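Local coordinates for G-protein alpha subunit Galpha7 (Naegleria fowleri, PDB 6NE6), which probably binds and hydrolyses GTP as the alpha subunit of a heterotrimeric G protein, relaying signals from membrane receptors in this amoeba, at residues Ser23-Gln28 against Ala309-Arg314; Gln28-Leu31 against Gly36-Thr39; Arg55-Leu60 against Ala107-Glu112; Ser132-Phe135 against Arg140-Lys143; Lys236-Thr241 against Glu294-Asp299. All blocks are in the same frame, centred on the assembly; numbering follows the deposited sequence. Where two conformers were deposited one is given.

Interaction 1. Residues Ser23-Gln28 against Ala309-Arg314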
# COMPACT_ATOMS: atom_id res chain seq x y z
N SER A 23 -3.23 -1.74 -4.02
CA SER A 23 -2.81 -3.04 -4.55
C SER A 23 -2.94 -4.15 -3.50
O SER A 23 -3.17 -5.31 -3.86
CB SER A 23 -1.38 -2.98 -5.09
OG SER A 23 -0.46 -2.72 -4.05
N THR A 24 -2.78 -3.81 -2.22
CA THR A 24 -3.04 -4.78 -1.15
C THR A 24 -4.49 -5.25 -1.19
O THR A 24 -4.76 -6.45 -1.05
CB THR A 24 -2.75 -4.16 0.22
OG1 THR A 24 -1.46 -3.55 0.19
CG2 THR A 24 -2.79 -5.23 1.32
N ILE A 25 -5.42 -4.32 -1.39
CA ILE A 25 -6.83 -4.68 -1.50
C ILE A 25 -7.04 -5.67 -2.64
O ILE A 25 -7.75 -6.67 -2.49
CB ILE A 25 -7.69 -3.42 -1.70
CG1 ILE A 25 -7.59 -2.54 -0.46
CG2 ILE A 25 -9.13 -3.82 -1.97
CD1 ILE A 25 -8.45 -1.28 -0.55
N PHE A 26 -6.44 -5.38 -3.80
CA PHE A 26 -6.64 -6.26 -4.95
C PHE A 26 -6.07 -7.65 -4.68
O PHE A 26 -6.70 -8.66 -4.99
CB PHE A 26 -6.03 -5.68 -6.22
CG PHE A 26 -6.36 -6.49 -7.46
CD1 PHE A 26 -7.54 -6.27 -8.14
CD2 PHE A 26 -5.52 -7.51 -7.89
CE1 PHE A 26 -7.87 -7.03 -9.26
CE2 PHE A 26 -5.86 -8.27 -9.01
CZ PHE A 26 -7.04 -8.03 -9.68
N LYS A 27 -4.86 -7.71 -4.11
CA LYS A 27 -4.25 -9.02 -3.87
C LYS A 27 -5.02 -9.81 -2.83
O LYS A 27 -5.14 -11.04 -2.94
CB LYS A 27 -2.78 -8.84 -3.47
CG LYS A 27 -1.90 -8.44 -4.64
CD LYS A 27 -0.43 -8.26 -4.21
CE LYS A 27 -0.26 -7.05 -3.28
NZ LYS A 27 1.18 -6.65 -3.19
N GLN A 28 -5.56 -9.13 -1.81
CA GLN A 28 -6.39 -9.83 -0.84
C GLN A 28 -7.66 -10.36 -1.49
O GLN A 28 -8.12 -11.46 -1.17
CB GLN A 28 -6.74 -8.92 0.33
CG GLN A 28 -5.55 -8.56 1.19
CD GLN A 28 -5.13 -9.67 2.15
OE1 GLN A 28 -5.03 -10.85 1.78
NE2 GLN A 28 -4.87 -9.29 3.40
N ALA A 309 -9.79 -10.53 7.11
CA ALA A 309 -11.14 -10.61 7.66
C ALA A 309 -11.79 -9.23 7.73
O ALA A 309 -12.99 -9.10 7.45
CB ALA A 309 -11.12 -11.26 9.04
N ASN A 310 -11.03 -8.20 8.11
CA ASN A 310 -11.58 -6.85 8.16
C ASN A 310 -11.90 -6.34 6.76
O ASN A 310 -12.94 -5.71 6.55
CB ASN A 310 -10.60 -5.89 8.85
CG ASN A 310 -11.11 -4.45 8.92
OD1 ASN A 310 -10.53 -3.53 8.31
ND2 ASN A 310 -12.18 -4.23 9.67
N LEU A 311 -11.01 -6.61 5.80
CA LEU A 311 -11.25 -6.15 4.44
C LEU A 311 -12.49 -6.81 3.86
O LEU A 311 -13.31 -6.14 3.22
CB LEU A 311 -10.03 -6.44 3.57
CG LEU A 311 -10.14 -6.00 2.11
CD1 LEU A 311 -10.38 -4.50 1.98
CD2 LEU A 311 -8.90 -6.41 1.36
N LYS A 312 -12.65 -8.11 4.09
CA LYS A 312 -13.85 -8.81 3.65
C LYS A 312 -15.11 -8.16 4.19
O LYS A 312 -16.09 -7.96 3.46
CB LYS A 312 -13.78 -10.28 4.09
CG LYS A 312 -13.83 -11.29 2.97
CD LYS A 312 -13.38 -12.66 3.46
CE LYS A 312 -14.22 -13.14 4.64
NZ LYS A 312 -13.80 -14.49 5.13
N GLU A 313 -15.11 -7.81 5.48
CA GLU A 313 -16.27 -7.22 6.11
C GLU A 313 -16.59 -5.86 5.49
O GLU A 313 -17.76 -5.56 5.18
CB GLU A 313 -16.03 -7.09 7.61
CG GLU A 313 -17.13 -6.42 8.40
CD GLU A 313 -16.83 -6.43 9.88
OE1 GLU A 313 -16.39 -7.48 10.39
OE2 GLU A 313 -17.02 -5.38 10.54
N ARG A 314 -15.57 -5.03 5.29
CA ARG A 314 -15.80 -3.71 4.71
C ARG A 314 -16.24 -3.82 3.26
O ARG A 314 -17.10 -3.06 2.81
CB ARG A 314 -14.53 -2.86 4.82
CG ARG A 314 -14.08 -2.58 6.25
CD ARG A 314 -14.94 -1.53 6.96
NE ARG A 314 -14.56 -1.46 8.37
CZ ARG A 314 -15.10 -2.22 9.32
NH1 ARG A 314 -16.06 -3.07 9.01
NH2 ARG A 314 -14.68 -2.12 10.57
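Leu311 reaches out from helix 308-326 and lays its two methyl groups over Ile25 and the aliphatic root of Gln28 on helix 22-32. The branches divide the work. CD2 fits between the two helix residues, 3.5 Å from Gln28 CB and 3.9 Å from Ile25 CA, while CD1 turns to the side chain of Ile25. With CG trans to the backbone N (chi1 -180°), the fork of Leu311 extends well out from its own helix, and one leucine can cover two positions a helical turn apart. The side chains of Leu311 and Ile25 cross at about a right angle, and Leu311 CD1 lies equally near Ile25 CG1 and Ile25 CG2, 4.2 Å from each. Aliphatic carbon suits this place because all three residues are buried, and the one polar group among them, the glutamine amide, is turned out of the contact.

Gln28 is thus the amphipathic member. Its CB and CG supply the greasy surface for Leu311, and the bend at chi2 (-78°) carries the amide off to another task: NE2 donates a hydrogen bond to Ala305 O, and OE1 takes a weak one from Lys308 NZ.

The contact joins the helix that follows the probable P-loop to the C-terminal helix of the Ras-like domain. Helix 22-32 is wedged here against the central sheet: Ile25 also packs on Leu14 of strand 10-16 and Met177 of strand 173-180, and Phe26 reaches Ile164 of strand 163-170.

Interaction 2. Residues Gln28-Leu31 against Gly36-Thr39. With EDO (1,2-ethanediol), chain I.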
# COMPACT_ATOMS: atom_id res chain seq x y z
N GLN A 28 -5.56 -9.13 -1.81
CA GLN A 28 -6.39 -9.83 -0.84
C GLN A 28 -7.66 -10.36 -1.49
O GLN A 28 -8.12 -11.46 -1.17
CB GLN A 28 -6.74 -8.92 0.33
CG GLN A 28 -5.55 -8.56 1.19
CD GLN A 28 -5.13 -9.67 2.15
OE1 GLN A 28 -5.03 -10.85 1.78
NE2 GLN A 28 -4.87 -9.29 3.40
N MET A 29 -8.24 -9.58 -2.41
CA MET A 29 -9.44 -10.04 -3.12
C MET A 29 -9.13 -11.28 -3.94
O MET A 29 -9.95 -12.21 -4.00
CB MET A 29 -9.99 -8.93 -4.02
CG MET A 29 -10.88 -7.92 -3.28
SD MET A 29 -12.47 -8.61 -2.80
CE MET A 29 -13.37 -8.50 -4.34
N ARG A 30 -7.96 -11.33 -4.58
CA ARG A 30 -7.54 -12.55 -5.27
C ARG A 30 -7.57 -13.74 -4.31
O ARG A 30 -8.04 -14.83 -4.67
CB ARG A 30 -6.13 -12.38 -5.86
CG ARG A 30 -6.08 -11.51 -7.11
CD ARG A 30 -4.71 -11.61 -7.81
NE ARG A 30 -4.33 -13.00 -8.07
CZ ARG A 30 -3.17 -13.38 -8.61
NH1 ARG A 30 -2.27 -12.47 -8.99
NH2 ARG A 30 -2.92 -14.66 -8.79
N LEU A 31 -7.05 -13.56 -3.09
CA LEU A 31 -6.99 -14.66 -2.15
C LEU A 31 -8.39 -15.03 -1.66
O LEU A 31 -8.71 -16.22 -1.56
CB LEU A 31 -6.08 -14.31 -0.97
CG LEU A 31 -4.62 -14.04 -1.37
CD1 LEU A 31 -3.76 -13.68 -0.16
CD2 LEU A 31 -4.04 -15.26 -2.10
N GLY A 36 -5.28 -17.37 -6.06
CA GLY A 36 -4.02 -17.08 -5.40
C GLY A 36 -2.82 -17.18 -6.33
O GLY A 36 -2.92 -17.35 -7.54
N PHE A 37 -1.65 -17.05 -5.72
CA PHE A 37 -0.43 -16.87 -6.49
C PHE A 37 0.14 -18.20 -6.94
O PHE A 37 0.32 -19.12 -6.15
CB PHE A 37 0.57 -16.08 -5.65
CG PHE A 37 -0.04 -14.84 -5.09
CD1 PHE A 37 -0.53 -13.86 -5.94
CD2 PHE A 37 -0.17 -14.66 -3.72
CE1 PHE A 37 -1.12 -12.70 -5.44
CE2 PHE A 37 -0.76 -13.50 -3.20
CZ PHE A 37 -1.23 -12.53 -4.06
N THR A 38 0.43 -18.29 -8.23
CA THR A 38 0.93 -19.50 -8.83
C THR A 38 2.43 -19.63 -8.59
O THR A 38 3.11 -18.70 -8.15
CB THR A 38 0.64 -19.51 -10.32
OG1 THR A 38 1.36 -18.45 -10.95
CG2 THR A 38 -0.85 -19.32 -10.56
N THR A 39 2.96 -20.82 -8.88
CA THR A 39 4.39 -21.04 -8.75
C THR A 39 5.17 -20.10 -9.67
O THR A 39 6.20 -19.54 -9.28
CB THR A 39 4.72 -22.51 -9.04
OG1 THR A 39 4.21 -23.32 -7.96
CG2 THR A 39 6.21 -22.73 -9.15
C1 EDO I . -6.46 -20.89 -4.83
O1 EDO I . -6.10 -19.54 -4.52
C2 EDO I . -6.01 -21.20 -6.25
O2 EDO I . -4.63 -20.84 -6.39
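Arg30 is the first residue of 28-31 to touch the loop and does most of the touching, bending back at chi3 (53°) so that its guanidinium lies across the loop at Gly36 and Phe37. Phe37 CD1 sits 3.5 Å above one face of that group, toward its rim. The two planes are 68° apart, so the phenyl presents its edge to the guanidinium instead of stacking on it; Arg30 NH1 is 3.7 Å from Phe37 CE1. At the guanidinium edge, Arg30 NH2 gives Gly36 O a weak hydrogen bond of 3.0 Å, bent to 121°. Firmer partners fix the group: NE bonds Asn35 O and NH1 forms a salt bridge with Glu41. A long cationic chain suits this spot, where loop carbonyls and a carboxylate gather.

Leu31 follows with a purely apolar contact. Its CD2 lies 3.8 Å from Gly36 CA and 3.9 Å from Phe37 CE2, which places the methyl in the angle between loop backbone and ring. Gly36, lacking a side chain, lets Leu31 come close and leaves room for an ethanediol, probably picked up from the crystallisation medium, whose O1 accepts a bond from Gly36 N at 2.8 Å.

The loop leads from helix 22-32 into helix 39-66, the first linker between the Ras-like and helical domains of this family. Helix 150-154 packs alongside through Val154 on Leu31 and Val153 on Phe37, while Arg30 touches Gln166 of strand 163-170.

Interaction 3. Residues Arg55-Leu60 against Ala107-Glu112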
# COMPACT_ATOMS: atom_id res chain seq x y z
N ARG A 55 16.80 -2.52 -0.83
CA ARG A 55 16.55 -1.08 -0.86
C ARG A 55 16.22 -0.55 0.53
O ARG A 55 16.69 0.52 0.93
CB ARG A 55 15.42 -0.75 -1.84
CG ARG A 55 14.91 0.68 -1.70
CD ARG A 55 15.42 1.59 -2.81
NE ARG A 55 14.93 1.16 -4.12
CZ ARG A 55 13.72 1.46 -4.61
NH1 ARG A 55 12.88 2.20 -3.89
NH2 ARG A 55 13.37 1.03 -5.81
N ASN A 56 15.39 -1.28 1.28
CA ASN A 56 15.03 -0.83 2.62
C ASN A 56 16.27 -0.71 3.50
O ASN A 56 16.41 0.27 4.24
CB ASN A 56 14.05 -1.80 3.26
CG ASN A 56 12.68 -1.70 2.68
OD1 ASN A 56 12.23 -0.62 2.30
ND2 ASN A 56 11.97 -2.83 2.65
N MET A 57 17.17 -1.69 3.43
CA MET A 57 18.39 -1.60 4.23
C MET A 57 19.26 -0.44 3.76
O MET A 57 19.87 0.25 4.58
CB MET A 57 19.18 -2.90 4.20
CG MET A 57 20.37 -2.91 5.19
SD MET A 57 19.95 -2.43 6.89
CE MET A 57 19.19 -3.93 7.52
N MET A 58 19.31 -0.18 2.45
CA MET A 58 20.07 0.95 1.94
C MET A 58 19.54 2.26 2.50
O MET A 58 20.32 3.14 2.90
CB MET A 58 20.01 0.98 0.41
CG MET A 58 20.57 2.23 -0.19
SD MET A 58 22.32 2.35 0.16
CE MET A 58 22.85 3.41 -1.18
N VAL A 59 18.21 2.41 2.52
CA VAL A 59 17.60 3.63 3.05
C VAL A 59 17.95 3.80 4.51
O VAL A 59 18.28 4.90 4.96
CB VAL A 59 16.07 3.59 2.84
CG1 VAL A 59 15.41 4.78 3.56
CG2 VAL A 59 15.75 3.65 1.35
N LEU A 60 17.91 2.70 5.28
CA LEU A 60 18.30 2.78 6.69
C LEU A 60 19.76 3.18 6.85
O LEU A 60 20.09 3.98 7.73
CB LEU A 60 18.01 1.44 7.38
CG LEU A 60 16.51 1.20 7.60
CD1 LEU A 60 16.19 -0.23 7.94
CD2 LEU A 60 16.00 2.14 8.70
N ALA A 107 20.74 -9.42 7.62
CA ALA A 107 20.24 -9.82 8.94
C ALA A 107 21.17 -9.34 10.05
O ALA A 107 20.70 -8.94 11.13
CB ALA A 107 20.09 -11.34 9.01
N GLU A 108 22.48 -9.37 9.82
CA GLU A 108 23.39 -8.86 10.83
C GLU A 108 23.23 -7.35 10.99
O GLU A 108 23.20 -6.84 12.12
CB GLU A 108 24.83 -9.25 10.49
CG GLU A 108 25.83 -9.08 11.61
CD GLU A 108 25.55 -9.94 12.84
OE1 GLU A 108 25.08 -11.10 12.72
OE2 GLU A 108 25.80 -9.44 13.96
N LEU A 109 23.11 -6.62 9.88
CA LEU A 109 22.92 -5.17 9.99
C LEU A 109 21.58 -4.81 10.63
O LEU A 109 21.46 -3.74 11.23
CB LEU A 109 23.00 -4.51 8.61
CG LEU A 109 24.31 -3.86 8.18
CD1 LEU A 109 24.04 -2.95 6.99
CD2 LEU A 109 24.96 -3.07 9.31
N TRP A 110 20.57 -5.66 10.50
CA TRP A 110 19.30 -5.39 11.15
C TRP A 110 19.41 -5.40 12.68
O TRP A 110 18.49 -4.91 13.36
CB TRP A 110 18.28 -6.41 10.64
CG TRP A 110 16.85 -6.35 11.13
CD1 TRP A 110 16.12 -7.40 11.59
CD2 TRP A 110 15.96 -5.21 11.16
NE1 TRP A 110 14.85 -7.00 11.92
CE2 TRP A 110 14.72 -5.66 11.67
CE3 TRP A 110 16.09 -3.86 10.81
CZ2 TRP A 110 13.62 -4.81 11.83
CZ3 TRP A 110 15.00 -3.01 10.98
CH2 TRP A 110 13.78 -3.50 11.49
N LYS A 111 20.53 -5.90 13.23
CA LYS A 111 20.81 -5.85 14.67
C LYS A 111 21.61 -4.61 15.08
O LYS A 111 21.78 -4.38 16.29
CB LYS A 111 21.60 -7.10 15.10
CG LYS A 111 20.96 -8.42 14.69
CD LYS A 111 21.90 -9.58 15.04
CE LYS A 111 21.66 -10.80 14.16
NZ LYS A 111 22.77 -11.82 14.30
N GLU A 112 22.09 -3.82 14.12
CA GLU A 112 22.99 -2.71 14.43
C GLU A 112 22.22 -1.57 15.10
O GLU A 112 21.20 -1.12 14.57
CB GLU A 112 23.67 -2.23 13.13
CG GLU A 112 24.25 -0.83 13.17
CD GLU A 112 25.38 -0.70 14.16
OE1 GLU A 112 26.15 -1.67 14.33
OE2 GLU A 112 25.50 0.37 14.79
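The indole of Trp110 is the flat group here, approached obliquely by Leu60, whose CD1 lies 4.3 Å from Trp110 CZ3. Phe135 meets the indole with the ring planes about 40° apart, and Asp136 accepts the hydrogen bond of NE1. The setting is the all-helical domain of a G-protein alpha subunit, where helix 39-66 is the long central helix and helix 100-109 packs against it.

Large apolar side chains fill this buried interface. Met57, flexible and unbranched, has the largest share of it: CG stands trans to the backbone N (chi1 -172°), and bends at chi2 and chi3 then swing the thioether obliquely across Leu109. Met57 SD and CG both pass 4.1 Å from Leu109 CD1, and Met57 CE lies 4.0 Å from Leu109 CB. Such a chain suits this place because it can follow the contour of the Leu109-Glu112 turn. That turn, of type I, is closed by a backbone bond of 3.0 Å from Glu112 N to Leu109 O, and the Glu112 side chain caps the helix that comes next. At its tip, Met57 CE rests 3.7 Å from the backbone N of Trp110.

Interaction 4. Residues Ser132-Phe135 against Arg140-Lys143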
# COMPACT_ATOMS: atom_id res chain seq x y z
N SER A 132 10.08 -4.05 8.10
CA SER A 132 10.42 -4.86 9.27
C SER A 132 9.94 -6.29 9.12
O SER A 132 10.62 -7.21 9.58
CB SER A 132 9.85 -4.23 10.55
OG SER A 132 8.44 -4.35 10.60
N TYR A 133 8.80 -6.50 8.47
CA TYR A 133 8.31 -7.85 8.20
C TYR A 133 9.36 -8.66 7.45
O TYR A 133 9.69 -9.79 7.84
CB TYR A 133 7.01 -7.77 7.40
CG TYR A 133 6.58 -9.12 6.85
CD1 TYR A 133 5.78 -9.98 7.59
CD2 TYR A 133 6.99 -9.53 5.59
CE1 TYR A 133 5.40 -11.22 7.09
CE2 TYR A 133 6.62 -10.76 5.07
CZ TYR A 133 5.83 -11.60 5.83
OH TYR A 133 5.46 -12.82 5.31
N TYR A 134 9.89 -8.11 6.36
CA TYR A 134 10.85 -8.89 5.59
C TYR A 134 12.14 -9.11 6.39
O TYR A 134 12.66 -10.23 6.43
CB TYR A 134 11.14 -8.21 4.25
CG TYR A 134 9.99 -8.25 3.25
CD1 TYR A 134 9.34 -9.44 2.94
CD2 TYR A 134 9.56 -7.08 2.64
CE1 TYR A 134 8.29 -9.48 2.02
CE2 TYR A 134 8.51 -7.10 1.73
CZ TYR A 134 7.89 -8.30 1.42
OH TYR A 134 6.84 -8.32 0.51
N PHE A 135 12.63 -8.07 7.07
CA PHE A 135 13.85 -8.22 7.86
C PHE A 135 13.67 -9.27 8.95
O PHE A 135 14.58 -10.09 9.20
CB PHE A 135 14.25 -6.90 8.51
CG PHE A 135 14.76 -5.83 7.57
CD1 PHE A 135 15.54 -6.14 6.47
CD2 PHE A 135 14.49 -4.49 7.85
CE1 PHE A 135 16.03 -5.11 5.64
CE2 PHE A 135 14.97 -3.47 7.03
CZ PHE A 135 15.74 -3.78 5.93
N ARG A 140 13.81 -17.44 6.95
CA ARG A 140 13.11 -18.15 5.88
C ARG A 140 13.45 -17.57 4.51
O ARG A 140 13.69 -18.32 3.55
CB ARG A 140 11.60 -18.09 6.14
CG ARG A 140 10.70 -18.67 5.04
CD ARG A 140 9.20 -18.58 5.42
NE ARG A 140 8.80 -17.22 5.78
CZ ARG A 140 8.45 -16.29 4.89
NH1 ARG A 140 8.45 -16.59 3.60
NH2 ARG A 140 8.12 -15.05 5.29
N ILE A 141 13.44 -16.23 4.39
CA ILE A 141 13.57 -15.59 3.08
C ILE A 141 14.99 -15.71 2.54
O ILE A 141 15.20 -15.73 1.32
CB ILE A 141 13.12 -14.12 3.18
CG1 ILE A 141 11.63 -14.04 3.53
CG2 ILE A 141 13.45 -13.33 1.90
CD1 ILE A 141 11.17 -12.60 3.81
N GLY A 142 15.99 -15.78 3.42
CA GLY A 142 17.38 -15.89 3.01
C GLY A 142 17.84 -17.28 2.63
O GLY A 142 18.98 -17.45 2.20
N LYS A 143 16.98 -18.28 2.76
CA LYS A 143 17.36 -19.64 2.41
C LYS A 143 17.55 -19.78 0.91
O LYS A 143 16.85 -19.15 0.11
CB LYS A 143 16.29 -20.63 2.88
CG LYS A 143 16.06 -20.70 4.38
CD LYS A 143 17.09 -21.58 5.04
CE LYS A 143 16.67 -21.93 6.46
NZ LYS A 143 17.72 -22.74 7.14
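Tyr134 and Ile141, on two short successive helices, 131-136 and 138-141, are the nearest CA pair across the segments, 7.7 Å apart from Tyr134 CA to Ile141 CA. Between them the contact is apolar. Ile141 points its CB at the other segment, and its CD1, at the end of an extended branch (chi2 173°), arrives at the edge of the Tyr134 ring near the ring plane, 3.8 Å from Tyr134 CD1. The same methyl is 3.8 Å from Tyr134 O, so it fills the corner between the ring and the helix backbone. Isoleucine suits this spot: its longer branch spans the gap, and both residues are buried.

Beside this pair lies a polar one. Arg140 runs out straight from the backbone and then bends at chi3 (53°), bringing NH2 to 3.5 Å from Tyr133 OH; the guanidinium and the phenol ring lie 50° apart in plane, an oblique meeting. Ile141 CG1 lies over the rim of one face of the Arg140 guanidinium, 3.8 Å above its plane. Both polar ends share Asp152: Tyr133 OH is hydrogen-bonded to one carboxylate oxygen and Arg140 NH1 forms a salt bridge with the other. Tyr134 OH bonds the backbone O of the same residue. The charge on Arg140 is probably offset by the carboxylate, and both hydroxyls are tied to Asp152, which fixes where the ring ends lie.

Through these bonds the pair of short helices is tied to helix 150-154. It is part of the helical domain of a G-protein alpha subunit, packed on helix 39-66 through Ile53, and beyond helix 150-154 the chain returns to the Ras-like domain.

Interaction 5. Residues Lys236-Thr241 against Glu294-Asp299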
# COMPACT_ATOMS: atom_id res chain seq x y z
N LYS A 236 -14.39 15.50 -11.37
CA LYS A 236 -14.78 14.40 -12.24
C LYS A 236 -16.26 14.43 -12.55
O LYS A 236 -17.09 14.75 -11.69
CB LYS A 236 -14.44 13.06 -11.61
CG LYS A 236 -12.96 12.84 -11.39
CD LYS A 236 -12.25 12.79 -12.74
CE LYS A 236 -10.88 13.43 -12.69
NZ LYS A 236 -10.27 13.49 -14.05
N TRP A 237 -16.59 14.07 -13.79
CA TRP A 237 -17.95 13.67 -14.15
C TRP A 237 -18.03 12.18 -13.84
O TRP A 237 -17.51 11.35 -14.58
CB TRP A 237 -18.23 13.92 -15.62
CG TRP A 237 -19.59 13.51 -16.05
CD1 TRP A 237 -20.78 13.88 -15.49
CD2 TRP A 237 -19.92 12.69 -17.18
NE1 TRP A 237 -21.84 13.35 -16.21
CE2 TRP A 237 -21.33 12.61 -17.25
CE3 TRP A 237 -19.15 12.02 -18.14
CZ2 TRP A 237 -21.98 11.86 -18.23
CZ3 TRP A 237 -19.80 11.29 -19.11
CH2 TRP A 237 -21.20 11.22 -19.15
N PHE A 238 -18.69 11.85 -12.76
CA PHE A 238 -18.78 10.45 -12.41
C PHE A 238 -19.89 9.75 -13.17
O PHE A 238 -20.00 8.52 -13.06
CB PHE A 238 -18.94 10.33 -10.89
CG PHE A 238 -17.70 10.76 -10.12
CD1 PHE A 238 -16.52 10.04 -10.24
CD2 PHE A 238 -17.70 11.89 -9.30
CE1 PHE A 238 -15.37 10.40 -9.54
CE2 PHE A 238 -16.54 12.26 -8.58
CZ PHE A 238 -15.38 11.52 -8.71
N ALA A 239 -20.66 10.48 -13.99
CA ALA A 239 -21.83 9.92 -14.66
C ALA A 239 -22.66 9.16 -13.65
O ALA A 239 -23.14 9.75 -12.67
CB ALA A 239 -21.42 9.02 -15.84
N ASP A 240 -22.81 7.85 -13.83
CA ASP A 240 -23.63 7.02 -12.95
C ASP A 240 -22.81 6.27 -11.89
O ASP A 240 -23.33 5.38 -11.23
CB ASP A 240 -24.44 6.02 -13.78
CG ASP A 240 -25.35 6.71 -14.78
OD1 ASP A 240 -26.26 7.45 -14.36
OD2 ASP A 240 -25.14 6.52 -16.00
N THR A 241 -21.54 6.63 -11.72
CA THR A 241 -20.61 5.88 -10.87
C THR A 241 -20.72 6.33 -9.42
O THR A 241 -20.76 7.53 -9.13
CB THR A 241 -19.18 6.09 -11.39
OG1 THR A 241 -19.11 5.66 -12.76
CG2 THR A 241 -18.16 5.31 -10.57
N GLU A 294 -19.61 19.14 -2.46
CA GLU A 294 -20.97 18.86 -2.89
C GLU A 294 -21.48 17.51 -2.40
O GLU A 294 -22.50 17.02 -2.89
CB GLU A 294 -21.07 18.94 -4.42
N ASN A 295 -20.79 16.89 -1.44
CA ASN A 295 -21.20 15.61 -0.85
C ASN A 295 -21.42 14.55 -1.93
O ASN A 295 -22.46 13.88 -1.99
CB ASN A 295 -22.45 15.79 0.02
CG ASN A 295 -22.22 16.74 1.19
OD1 ASN A 295 -21.18 16.69 1.85
ND2 ASN A 295 -23.20 17.60 1.44
N ARG A 296 -20.42 14.40 -2.79
CA ARG A 296 -20.47 13.40 -3.85
C ARG A 296 -20.10 12.01 -3.36
O ARG A 296 -20.47 11.02 -4.00
CB ARG A 296 -19.57 13.85 -5.00
CG ARG A 296 -19.99 15.23 -5.53
CD ARG A 296 -19.13 15.71 -6.69
NE ARG A 296 -19.69 15.35 -7.99
CZ ARG A 296 -19.00 15.34 -9.14
NH1 ARG A 296 -17.70 15.67 -9.15
NH2 ARG A 296 -19.61 14.99 -10.27
N LEU A 297 -19.41 11.89 -2.22
CA LEU A 297 -19.09 10.57 -1.70
C LEU A 297 -20.36 9.83 -1.29
O LEU A 297 -21.26 10.39 -0.65
CB LEU A 297 -18.16 10.68 -0.49
CG LEU A 297 -16.71 11.08 -0.78
CD1 LEU A 297 -15.98 11.36 0.54
CD2 LEU A 297 -16.00 9.98 -1.58
N ARG A 298 -20.42 8.56 -1.65
CA ARG A 298 -21.49 7.71 -1.17
C ARG A 298 -21.30 7.39 0.31
O ARG A 298 -22.26 7.46 1.10
CB ARG A 298 -21.53 6.43 -2.01
CG ARG A 298 -22.54 5.45 -1.55
CD ARG A 298 -23.95 5.97 -1.78
NE ARG A 298 -24.89 4.93 -1.41
CZ ARG A 298 -26.20 5.00 -1.57
NH1 ARG A 298 -26.75 6.08 -2.12
NH2 ARG A 298 -26.95 3.99 -1.18
N ASP A 299 -20.08 7.02 0.70
CA ASP A 299 -19.78 6.73 2.10
C ASP A 299 -18.27 6.77 2.30
O ASP A 299 -17.50 6.85 1.34
CB ASP A 299 -20.38 5.37 2.49
CG ASP A 299 -20.86 5.32 3.93
OD1 ASP A 299 -20.43 6.17 4.75
OD2 ASP A 299 -21.66 4.42 4.24
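Arg296 grips the backbone carbonyl of Lys236 end-on with both terminal nitrogens. Arg296 NH1 lies 2.8 Å from Lys236 O, with an N-H...O angle of 142°. Arg296 NH2 is 2.9 Å from the same Lys236 O, at 136°. Two donors converging on one oxygen must each bend somewhat, but the oxygen stays near the guanidinium plane, as such a fork requires. A bend at chi3 turns the group to meet the carbonyl. NH1 has a further acceptor in Ile233 O, near the end of helix 221-235.

Outward from the polar grip, Phe238 covers a face of the guanidinium: its CD2 stands 3.6 Å above the centre of the group, and its CE2 is 3.6 Å from Arg296 NH1. The planes are tilted by 53°, so this is an oblique lean and not a parallel stack. On the phenyl itself Lys236 CB rests over one face, toward the rim, 3.4 Å above the plane. The backbone then reverses in a type II' turn from Phe238 to Thr241, closed by Thr241 N to Phe238 O at 2.8 Å, and runs into strand 242-248. Phe238 continues inward onto Ile233, Val243 and Ile200.

Because the site lies at the protein surface, arginine fits well: its flat cation can bind carbonyls at its edge while its face rests on an aromatic ring. Gathered at the carbonyl end of helix 221-235, the positive charge may also be favoured by the helix dipole.

Overall arrangement
The five contacts fall into the two domains of the fold. Interactions 1 and 2 share Gln28 on helix 22-32; their centres are 12 Å apart and they meet where Lys27 CB lies 4.0 Å from Phe37 CZ. Interactions 3 and 4, likewise 12 Å between centres, join in the helical domain through Phe135, whose CE2 is 3.6 Å from Leu60 CD1. Interaction 5 stands apart, its centre 23 Å from that of interaction 1 and 44 Å from that of interaction 3, at the far edge of the Ras-like sheet. Interaction 1 lies on the helix that follows the probable P-loop; its first segment begins at Ser23 of that pattern, though no nucleotide is bound here. Interaction 2 leads from there toward the helical domain.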